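Local coordinates for putative dehydratase (Mesorhizobium loti, PDB 2POZ), which is of unproven function but belongs to the mandelate racemase and muconate lactonizing enzyme family and probably acts as a lyase, perhaps a dehydratase, at residues V308-T316 / F337-L347; G118-A126 / S355-G363. All coordinates share one frame; numbering follows the deposited sequence.

Overall arrangement
Two contacts here show how late segments of an enolase-type chain return to earlier ones. From the N terminus the chain first builds an antiparallel sheet with strands 5-12, 21-27 and 33-37, then three longer helices and the short 112-115, and reaches 118-126, the first half of contact 2. The six parallel strands from 155-158 to 303-304 follow. Next comes contact 1, in which the start of helix 312-324 meets the returning loop 337-347, a short closure nested within the far longer one of contact 2, where strand 357-359 pairs antiparallel with strand 123-128, itself parallel to 331-333. Their centres lie about 18 Å apart, and they touch where Thr316 packs on Pro361 and Glu315 on Phe358.

Contact 1. Residues V308-T316 / F337-L347; sequences VCGSSLIET and FKADDGYVEVL
Ser312, in the first turn of helix 312-324, gives its OG to Glu345 OE2 in a 2.7 Å hydrogen bond that uses the syn lone pair of the carboxylate. The anti lone pair of OE2 takes Leu347 N, and Tyr343 OH donates to OE1 from above the carboxylate plane, so three bonds fix the carboxylate's rotation. A water accepts from Ser312 N and Val346 N and donates to Tyr343 OH and Val344 O, joining helix start to loop. Packing is tight beside this network: Leu347 CD1 lies 3.3 Å from Thr316 OG1, and Val346 CG2 approaches Ser311 OG to 3.4 Å. The opposite end of the loop is looser, with Lys338 and Phe337 partly exposed. There Lys338, its chain bent at chi2 (60°) and chi4 (68°), brings NZ to Glu315 OE2 at 3.2 Å, a salt bridge whose hydrogen bond is weak, while NZ also donates to Tyr343 OH; nearby, the buried Cys309 SG meets Phe337 CE2 at 3.8 Å, an oblique sulfur-aromatic contact. Ser311 OG caps the helix by accepting from Leu313 N at 3.2 Å and also bonds Glu36 of the N-terminal sheet. This is a serine N-cap at a helix start, held between barrel and N-terminal domain in an enolase-type fold.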
loop_
_atom_site.group_PDB
_atom_site.type_symbol
_atom_site.label_atom_id
_atom_site.label_comp_id
_atom_site.label_asym_id
_atom_site.label_seq_id
_atom_site.Cartn_x
_atom_site.Cartn_y
_atom_site.Cartn_z
ATOM N N VAL A 308 21.101 27.867 -7.317
ATOM C CA VAL A 308 21.358 29.279 -7.087
ATOM C C VAL A 308 21.499 30.024 -8.403
ATOM O O VAL A 308 22.327 29.669 -9.242
ATOM C CB VAL A 308 22.645 29.499 -6.263
ATOM C CG1 VAL A 308 22.466 28.947 -4.872
ATOM C CG2 VAL A 308 23.808 28.811 -6.923
ATOM N N CYS A 309 20.670 31.044 -8.579
ATOM C CA CYS A 309 20.715 31.875 -9.774
ATOM C C CYS A 309 20.141 33.255 -9.470
ATOM O O CYS A 309 18.933 33.472 -9.552
ATOM C CB CYS A 309 19.936 31.243 -10.927
ATOM S SG CYS A 309 20.057 32.205 -12.461
ATOM N N GLY A 310 21.025 34.179 -9.115
ATOM C CA GLY A 310 20.619 35.536 -8.801
ATOM C C GLY A 310 21.850 36.419 -8.825
ATOM O O GLY A 310 22.695 36.276 -9.700
ATOM N N SER A 311 21.961 37.330 -7.872
ATOM C CA SER A 311 23.119 38.210 -7.825
ATOM C C SER A 311 24.207 37.560 -6.963
ATOM O O SER A 311 24.027 36.453 -6.442
ATOM C CB SER A 311 22.725 39.555 -7.214
ATOM O OG SER A 311 22.546 39.419 -5.812
ATOM N N SER A 312 25.334 38.247 -6.821
ATOM C CA SER A 312 26.441 37.756 -6.001
ATOM C C SER A 312 26.000 37.529 -4.550
ATOM O O SER A 312 26.590 36.717 -3.833
ATOM C CB SER A 312 27.593 38.765 -6.005
ATOM O OG SER A 312 28.122 38.948 -7.303
ATOM N N LEU A 313 24.982 38.261 -4.109
ATOM C CA LEU A 313 24.505 38.115 -2.736
ATOM C C LEU A 313 23.977 36.707 -2.453
ATOM O O LEU A 313 24.486 36.019 -1.571
ATOM C CB LEU A 313 23.415 39.150 -2.417
ATOM C CG LEU A 313 22.781 39.052 -1.014
ATOM C CD1 LEU A 313 23.868 39.096 0.055
ATOM C CD2 LEU A 313 21.786 40.189 -0.806
ATOM N N ILE A 314 22.968 36.261 -3.194
ATOM C CA ILE A 314 22.432 34.925 -2.936
ATOM C C ILE A 314 23.470 33.823 -3.151
ATOM O O ILE A 314 23.411 32.784 -2.502
ATOM C CB ILE A 314 21.168 34.625 -3.777
ATOM C CG1 ILE A 314 20.499 33.355 -3.238
ATOM C CG2 ILE A 314 21.524 34.446 -5.240
ATOM C CD1 ILE A 314 19.008 33.275 -3.532
ATOM N N GLU A 315 24.428 34.052 -4.041
ATOM C CA GLU A 315 25.472 33.054 -4.273
ATOM C C GLU A 315 26.353 32.951 -3.027
ATOM O O GLU A 315 26.699 31.857 -2.579
ATOM C CB GLU A 315 26.349 33.437 -5.472
ATOM C CG GLU A 315 25.638 33.421 -6.810
ATOM C CD GLU A 315 26.553 33.813 -7.959
ATOM O OE1 GLU A 315 27.656 33.227 -8.058
ATOM O OE2 GLU A 315 26.168 34.698 -8.761
ATOM N N THR A 316 26.714 34.100 -2.465
ATOM C CA THR A 316 27.554 34.123 -1.276
ATOM C C THR A 316 26.810 33.535 -0.081
ATOM O O THR A 316 27.385 32.792 0.715
ATOM C CB THR A 316 28.006 35.558 -0.958
ATOM O OG1 THR A 316 28.751 36.065 -2.067
ATOM C CG2 THR A 316 28.878 35.590 0.291
ATOM N N PHE A 337 26.469 34.978 -17.082
ATOM C CA PHE A 337 25.549 36.059 -16.717
ATOM C C PHE A 337 26.250 37.333 -16.251
ATOM O O PHE A 337 25.725 38.436 -16.412
ATOM C CB PHE A 337 24.577 35.584 -15.627
ATOM C CG PHE A 337 23.569 34.573 -16.107
ATOM C CD1 PHE A 337 23.755 33.894 -17.315
ATOM C CD2 PHE A 337 22.440 34.288 -15.347
ATOM C CE1 PHE A 337 22.832 32.952 -17.755
ATOM C CE2 PHE A 337 21.510 33.348 -15.780
ATOM C CZ PHE A 337 21.706 32.678 -16.984
ATOM N N LYS A 338 27.431 37.180 -15.671
ATOM C CA LYS A 338 28.180 38.327 -15.185
ATOM C C LYS A 338 28.676 39.230 -16.319
ATOM O O LYS A 338 29.081 40.366 -16.074
ATOM C CB LYS A 338 29.363 37.856 -14.334
ATOM C CG LYS A 338 29.041 37.636 -12.845
ATOM C CD LYS A 338 27.965 36.587 -12.628
ATOM C CE LYS A 338 27.842 36.201 -11.152
ATOM N NZ LYS A 338 27.314 37.294 -10.289
ATOM N N ALA A 339 28.624 38.731 -17.553
ATOM C CA ALA A 339 29.083 39.493 -18.713
ATOM C C ALA A 339 27.959 40.217 -19.458
ATOM O O ALA A 339 28.220 40.961 -20.406
ATOM C CB ALA A 339 29.839 38.567 -19.676
ATOM N N ASP A 340 26.712 39.995 -19.048
ATOM C CA ASP A 340 25.582 40.652 -19.697
ATOM C C ASP A 340 25.741 42.164 -19.638
ATOM O O ASP A 340 26.349 42.688 -18.705
ATOM C CB ASP A 340 24.271 40.306 -18.993
ATOM C CG ASP A 340 23.819 38.886 -19.246
ATOM O OD1 ASP A 340 24.499 38.159 -20.000
ATOM O OD2 ASP A 340 22.771 38.506 -18.684
ATOM N N ASP A 341 25.193 42.866 -20.629
ATOM C CA ASP A 341 25.256 44.319 -20.611
ATOM C C ASP A 341 24.356 44.706 -19.449
ATOM O O ASP A 341 23.294 44.109 -19.263
ATOM C CB ASP A 341 24.676 44.939 -21.887
ATOM C CG ASP A 341 25.382 44.487 -23.139
ATOM O OD1 ASP A 341 26.600 44.233 -23.096
ATOM O OD2 ASP A 341 24.705 44.406 -24.177
ATOM N N GLY A 342 24.771 45.696 -18.673
ATOM C CA GLY A 342 23.954 46.123 -17.555
ATOM C C GLY A 342 24.034 45.250 -16.315
ATOM O O GLY A 342 23.272 45.462 -15.373
ATOM N N TYR A 343 24.928 44.265 -16.304
ATOM C CA TYR A 343 25.077 43.420 -15.121
ATOM C C TYR A 343 25.418 44.339 -13.950
ATOM O O TYR A 343 26.248 45.242 -14.083
ATOM C CB TYR A 343 26.214 42.408 -15.297
ATOM C CG TYR A 343 26.653 41.775 -13.987
ATOM C CD1 TYR A 343 25.846 40.843 -13.328
ATOM C CD2 TYR A 343 27.861 42.139 -13.388
ATOM C CE1 TYR A 343 26.234 40.291 -12.100
ATOM C CE2 TYR A 343 28.257 41.597 -12.164
ATOM C CZ TYR A 343 27.439 40.674 -11.528
ATOM O OH TYR A 343 27.827 40.140 -10.321
ATOM N N VAL A 344 24.783 44.104 -12.807
ATOM C CA VAL A 344 25.028 44.911 -11.625
ATOM C C VAL A 344 25.682 44.119 -10.502
ATOM O O VAL A 344 25.087 43.185 -9.964
ATOM C CB VAL A 344 23.710 45.515 -11.079
ATOM C CG1 VAL A 344 23.981 46.279 -9.779
ATOM C CG2 VAL A 344 23.097 46.434 -12.120
ATOM N N GLU A 345 26.906 44.497 -10.145
ATOM C CA GLU A 345 27.608 43.839 -9.051
ATOM C C GLU A 345 27.065 44.429 -7.749
ATOM O O GLU A 345 27.235 45.617 -7.480
ATOM C CB GLU A 345 29.112 44.094 -9.148
ATOM C CG GLU A 345 29.905 43.419 -8.039
ATOM C CD GLU A 345 29.597 41.932 -7.935
ATOM O OE1 GLU A 345 29.913 41.196 -8.893
ATOM O OE2 GLU A 345 29.032 41.509 -6.899
ATOM N N VAL A 346 26.406 43.600 -6.944
ATOM C CA VAL A 346 25.825 44.069 -5.688
ATOM C C VAL A 346 26.774 43.960 -4.497
ATOM O O VAL A 346 26.518 44.533 -3.442
ATOM C CB VAL A 346 24.525 43.286 -5.344
ATOM C CG1 VAL A 346 23.530 43.390 -6.496
ATOM C CG2 VAL A 346 24.858 41.828 -5.055
ATOM N N LEU A 347 27.871 43.232 -4.656
ATOM C CA LEU A 347 28.799 43.071 -3.543
ATOM C C LEU A 347 30.128 43.766 -3.746
ATOM O O LEU A 347 30.645 43.837 -4.859
ATOM C CB LEU A 347 29.058 41.588 -3.275
ATOM C CG LEU A 347 27.859 40.741 -2.848
ATOM C CD1 LEU A 347 28.347 39.346 -2.489
ATOM C CD2 LEU A 347 27.161 41.392 -1.660
HETATM O O HOH W 1 25.758 40.827 -8.386
#

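Contact 2. Residues G118-A126 / S355-G363; sequences GKIRDRVRA and SGYFEMPNG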
loop_
_atom_site.group_PDB
_atom_site.type_symbol
_atom_site.label_atom_id
_atom_site.label_comp_id
_atom_site.label_asym_id
_atom_site.label_seq_id
_atom_site.Cartn_x
_atom_site.Cartn_y
_atom_site.Cartn_z
ATOM N N GLY A 118 29.603 25.253 12.696
ATOM C CA GLY A 118 30.937 25.249 12.126
ATOM C C GLY A 118 31.041 24.784 10.686
ATOM O O GLY A 118 30.068 24.357 10.066
ATOM N N LYS A 119 32.262 24.858 10.174
ATOM C CA LYS A 119 32.574 24.497 8.803
ATOM C C LYS A 119 33.027 23.044 8.657
ATOM O O LYS A 119 33.569 22.452 9.588
ATOM C CB LYS A 119 33.680 25.429 8.299
ATOM C CG LYS A 119 34.113 25.188 6.875
ATOM C CD LYS A 119 35.484 25.801 6.626
ATOM C CE LYS A 119 35.503 27.290 6.908
ATOM N NZ LYS A 119 36.885 27.834 6.769
ATOM N N ILE A 120 32.794 22.483 7.477
ATOM C CA ILE A 120 33.201 21.119 7.168
ATOM C C ILE A 120 34.191 21.153 5.999
ATOM O O ILE A 120 35.034 20.267 5.861
ATOM C CB ILE A 120 31.998 20.237 6.756
ATOM C CG1 ILE A 120 31.109 19.963 7.963
ATOM C CG2 ILE A 120 32.492 18.922 6.162
ATOM C CD1 ILE A 120 29.942 19.051 7.652
ATOM N N ARG A 121 34.088 22.187 5.169
ATOM C CA ARG A 121 34.960 22.331 4.001
ATOM C C ARG A 121 35.347 23.797 3.766
ATOM O O ARG A 121 34.583 24.714 4.086
ATOM C CB ARG A 121 34.254 21.752 2.761
ATOM C CG ARG A 121 32.844 22.291 2.551
ATOM C CD ARG A 121 32.094 21.540 1.458
ATOM N NE ARG A 121 31.680 20.194 1.864
ATOM C CZ ARG A 121 30.641 19.920 2.650
ATOM N NH1 ARG A 121 29.881 20.896 3.137
ATOM N NH2 ARG A 121 30.353 18.659 2.942
ATOM N N ASP A 122 36.538 24.019 3.217
ATOM C CA ASP A 122 37.009 25.381 2.953
ATOM C C ASP A 122 36.720 25.850 1.532
ATOM O O ASP A 122 36.949 27.007 1.200
ATOM C CB ASP A 122 38.517 25.487 3.205
ATOM C CG ASP A 122 38.891 25.168 4.639
ATOM O OD1 ASP A 122 38.308 25.777 5.561
ATOM O OD2 ASP A 122 39.770 24.307 4.840
ATOM N N ARG A 123 36.225 24.954 0.691
ATOM C CA ARG A 123 35.921 25.310 -0.687
ATOM C C ARG A 123 34.975 24.278 -1.275
ATOM O O ARG A 123 34.873 23.162 -0.768
ATOM C CB ARG A 123 37.211 25.377 -1.519
ATOM C CG ARG A 123 37.913 24.038 -1.690
ATOM C CD ARG A 123 39.252 24.187 -2.397
ATOM N NE ARG A 123 39.632 22.962 -3.102
ATOM C CZ ARG A 123 39.987 21.822 -2.512
ATOM N NH1 ARG A 123 40.027 21.732 -1.188
ATOM N NH2 ARG A 123 40.278 20.759 -3.254
ATOM N N VAL A 124 34.276 24.658 -2.340
ATOM C CA VAL A 124 33.347 23.747 -2.989
ATOM C C VAL A 124 33.521 23.767 -4.491
ATOM O O VAL A 124 33.787 24.808 -5.089
ATOM C CB VAL A 124 31.879 24.112 -2.699
ATOM C CG1 VAL A 124 31.555 23.870 -1.237
ATOM C CG2 VAL A 124 31.626 25.566 -3.081
ATOM N N ARG A 125 33.374 22.598 -5.092
ATOM C CA ARG A 125 33.468 22.455 -6.528
ATOM C C ARG A 125 32.105 22.854 -7.094
ATOM O O ARG A 125 31.073 22.675 -6.441
ATOM C CB ARG A 125 33.773 21.004 -6.879
ATOM C CG ARG A 125 33.903 20.745 -8.357
ATOM C CD ARG A 125 34.216 19.287 -8.603
ATOM N NE ARG A 125 34.056 18.956 -10.009
ATOM C CZ ARG A 125 33.248 18.002 -10.453
ATOM N NH1 ARG A 125 32.532 17.289 -9.593
ATOM N NH2 ARG A 125 33.159 17.764 -11.753
ATOM N N ALA A 126 32.093 23.390 -8.306
ATOM C CA ALA A 126 30.838 23.804 -8.912
ATOM C C ALA A 126 30.722 23.331 -10.345
ATOM O O ALA A 126 31.720 23.019 -10.978
ATOM C CB ALA A 126 30.721 25.330 -8.870
ATOM N N SER A 355 39.048 28.099 -11.223
ATOM C CA SER A 355 38.959 26.806 -11.891
ATOM C C SER A 355 37.731 26.003 -11.456
ATOM O O SER A 355 37.824 24.806 -11.202
ATOM C CB SER A 355 40.231 25.992 -11.630
ATOM O OG SER A 355 41.361 26.619 -12.207
ATOM N N GLY A 356 36.584 26.670 -11.372
ATOM C CA GLY A 356 35.350 25.992 -10.996
ATOM C C GLY A 356 35.183 25.705 -9.516
ATOM O O GLY A 356 34.371 24.862 -9.128
ATOM N N TYR A 357 35.947 26.407 -8.690
ATOM C CA TYR A 357 35.887 26.235 -7.244
ATOM C C TYR A 357 35.663 27.568 -6.547
ATOM O O TYR A 357 36.211 28.588 -6.955
ATOM C CB TYR A 357 37.196 25.632 -6.729
ATOM C CG TYR A 357 37.331 24.143 -6.916
ATOM C CD1 TYR A 357 36.977 23.264 -5.894
ATOM C CD2 TYR A 357 37.833 23.611 -8.099
ATOM C CE1 TYR A 357 37.125 21.893 -6.039
ATOM C CE2 TYR A 357 37.982 22.229 -8.260
ATOM C CZ TYR A 357 37.626 21.381 -7.220
ATOM O OH TYR A 357 37.761 20.020 -7.354
ATOM N N PHE A 358 34.855 27.551 -5.492
ATOM C CA PHE A 358 34.574 28.746 -4.705
ATOM C C PHE A 358 35.141 28.561 -3.307
ATOM O O PHE A 358 34.890 27.531 -2.667
ATOM C CB PHE A 358 33.067 28.975 -4.563
ATOM C CG PHE A 358 32.456 29.743 -5.689
ATOM C CD1 PHE A 358 32.822 31.069 -5.928
ATOM C CD2 PHE A 358 31.498 29.153 -6.501
ATOM C CE1 PHE A 358 32.229 31.797 -6.967
ATOM C CE2 PHE A 358 30.900 29.869 -7.539
ATOM C CZ PHE A 358 31.264 31.193 -7.772
ATOM N N GLU A 359 35.895 29.544 -2.828
ATOM C CA GLU A 359 36.443 29.482 -1.476
ATOM C C GLU A 359 35.354 29.976 -0.525
ATOM O O GLU A 359 34.593 30.874 -0.871
ATOM C CB GLU A 359 37.678 30.384 -1.350
ATOM C CG GLU A 359 38.969 29.788 -1.904
ATOM C CD GLU A 359 39.479 28.627 -1.066
ATOM O OE1 GLU A 359 39.679 28.813 0.152
ATOM O OE2 GLU A 359 39.689 27.528 -1.624
HETATM N N MSE A 360 35.269 29.394 0.667
HETATM C CA MSE A 360 34.255 29.822 1.631
HETATM C C MSE A 360 34.604 31.225 2.127
HETATM O O MSE A 360 35.752 31.499 2.465
HETATM C CB MSE A 360 34.203 28.861 2.826
HETATM C CG MSE A 360 33.993 27.399 2.454
HETATM SE SE MSE A 360 32.384 27.104 1.419
HETATM C CE MSE A 360 33.108 27.356 -0.349
ATOM N N PRO A 361 33.620 32.135 2.171
ATOM C CA PRO A 361 33.930 33.483 2.646
ATOM C C PRO A 361 34.194 33.443 4.150
ATOM O O PRO A 361 33.680 32.566 4.843
ATOM C CB PRO A 361 32.675 34.264 2.283
ATOM C CG PRO A 361 31.606 33.256 2.485
ATOM C CD PRO A 361 32.190 32.009 1.847
ATOM N N ASN A 362 34.988 34.391 4.645
ATOM C CA ASN A 362 35.334 34.448 6.065
ATOM C C ASN A 362 34.748 35.632 6.845
ATOM O O ASN A 362 34.867 35.685 8.070
ATOM C CB ASN A 362 36.858 34.454 6.221
ATOM C CG ASN A 362 37.487 33.096 5.929
ATOM O OD1 ASN A 362 38.688 33.006 5.666
ATOM N ND2 ASN A 362 36.686 32.036 5.989
ATOM N N GLY A 363 34.122 36.574 6.152
ATOM C CA GLY A 363 33.551 37.720 6.841
ATOM C C GLY A 363 32.387 37.349 7.747
ATOM O O GLY A 363 31.796 36.278 7.581
#
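An antiparallel strand pair, 123-126 with 357-359, forms the middle of a mixed four-stranded sheet in this enolase-superfamily chain. Val124 and Phe358 are its hydrogen-bonded pair: Val124 N reaches Phe358 O and Phe358 N reaches Val124 O, both at 3.0 Å and in the carbonyl plane. Ala126 N to Gly356 O, at 2.8 Å, extends the pairing at one end, and Met360 N to Asp122 O at the other, although this last donor stands above the carbonyl plane. One face carries the charged Arg123, Arg125 and Glu359 beside Tyr357, whose ring lies over the Arg125 backbone and the root of its side chain: Arg125 CA sits 4.1 Å from the ring centroid in a CH-pi contact, and Arg125 CB comes within 3.6 Å of Tyr357 CE1. The extended Arg125 chain, its CG turned opposite the backbone N (chi1 -180°), runs on past the phenol, and its guanidinium reaches a salt bridge with Glu201. A serine in place of Tyr357 would remove the ring, and the Arg125 stem would probably lose its cover and be freer to shift. Beside them, Glu359 OE2 packs against Arg123 CB at 3.3 Å. On the other, buried side, selenomethionine Met360, bent at chi2 and chi3, turns CE back to Val124 CG2 at 3.6 Å, while Phe358 meets the rings of His331 and His333. Strand 331-333 runs parallel to 123-128 on its other edge, consistent with 123-128 belonging to the barrel domain of this superfamily and 357-359 adding an antiparallel strand beside it.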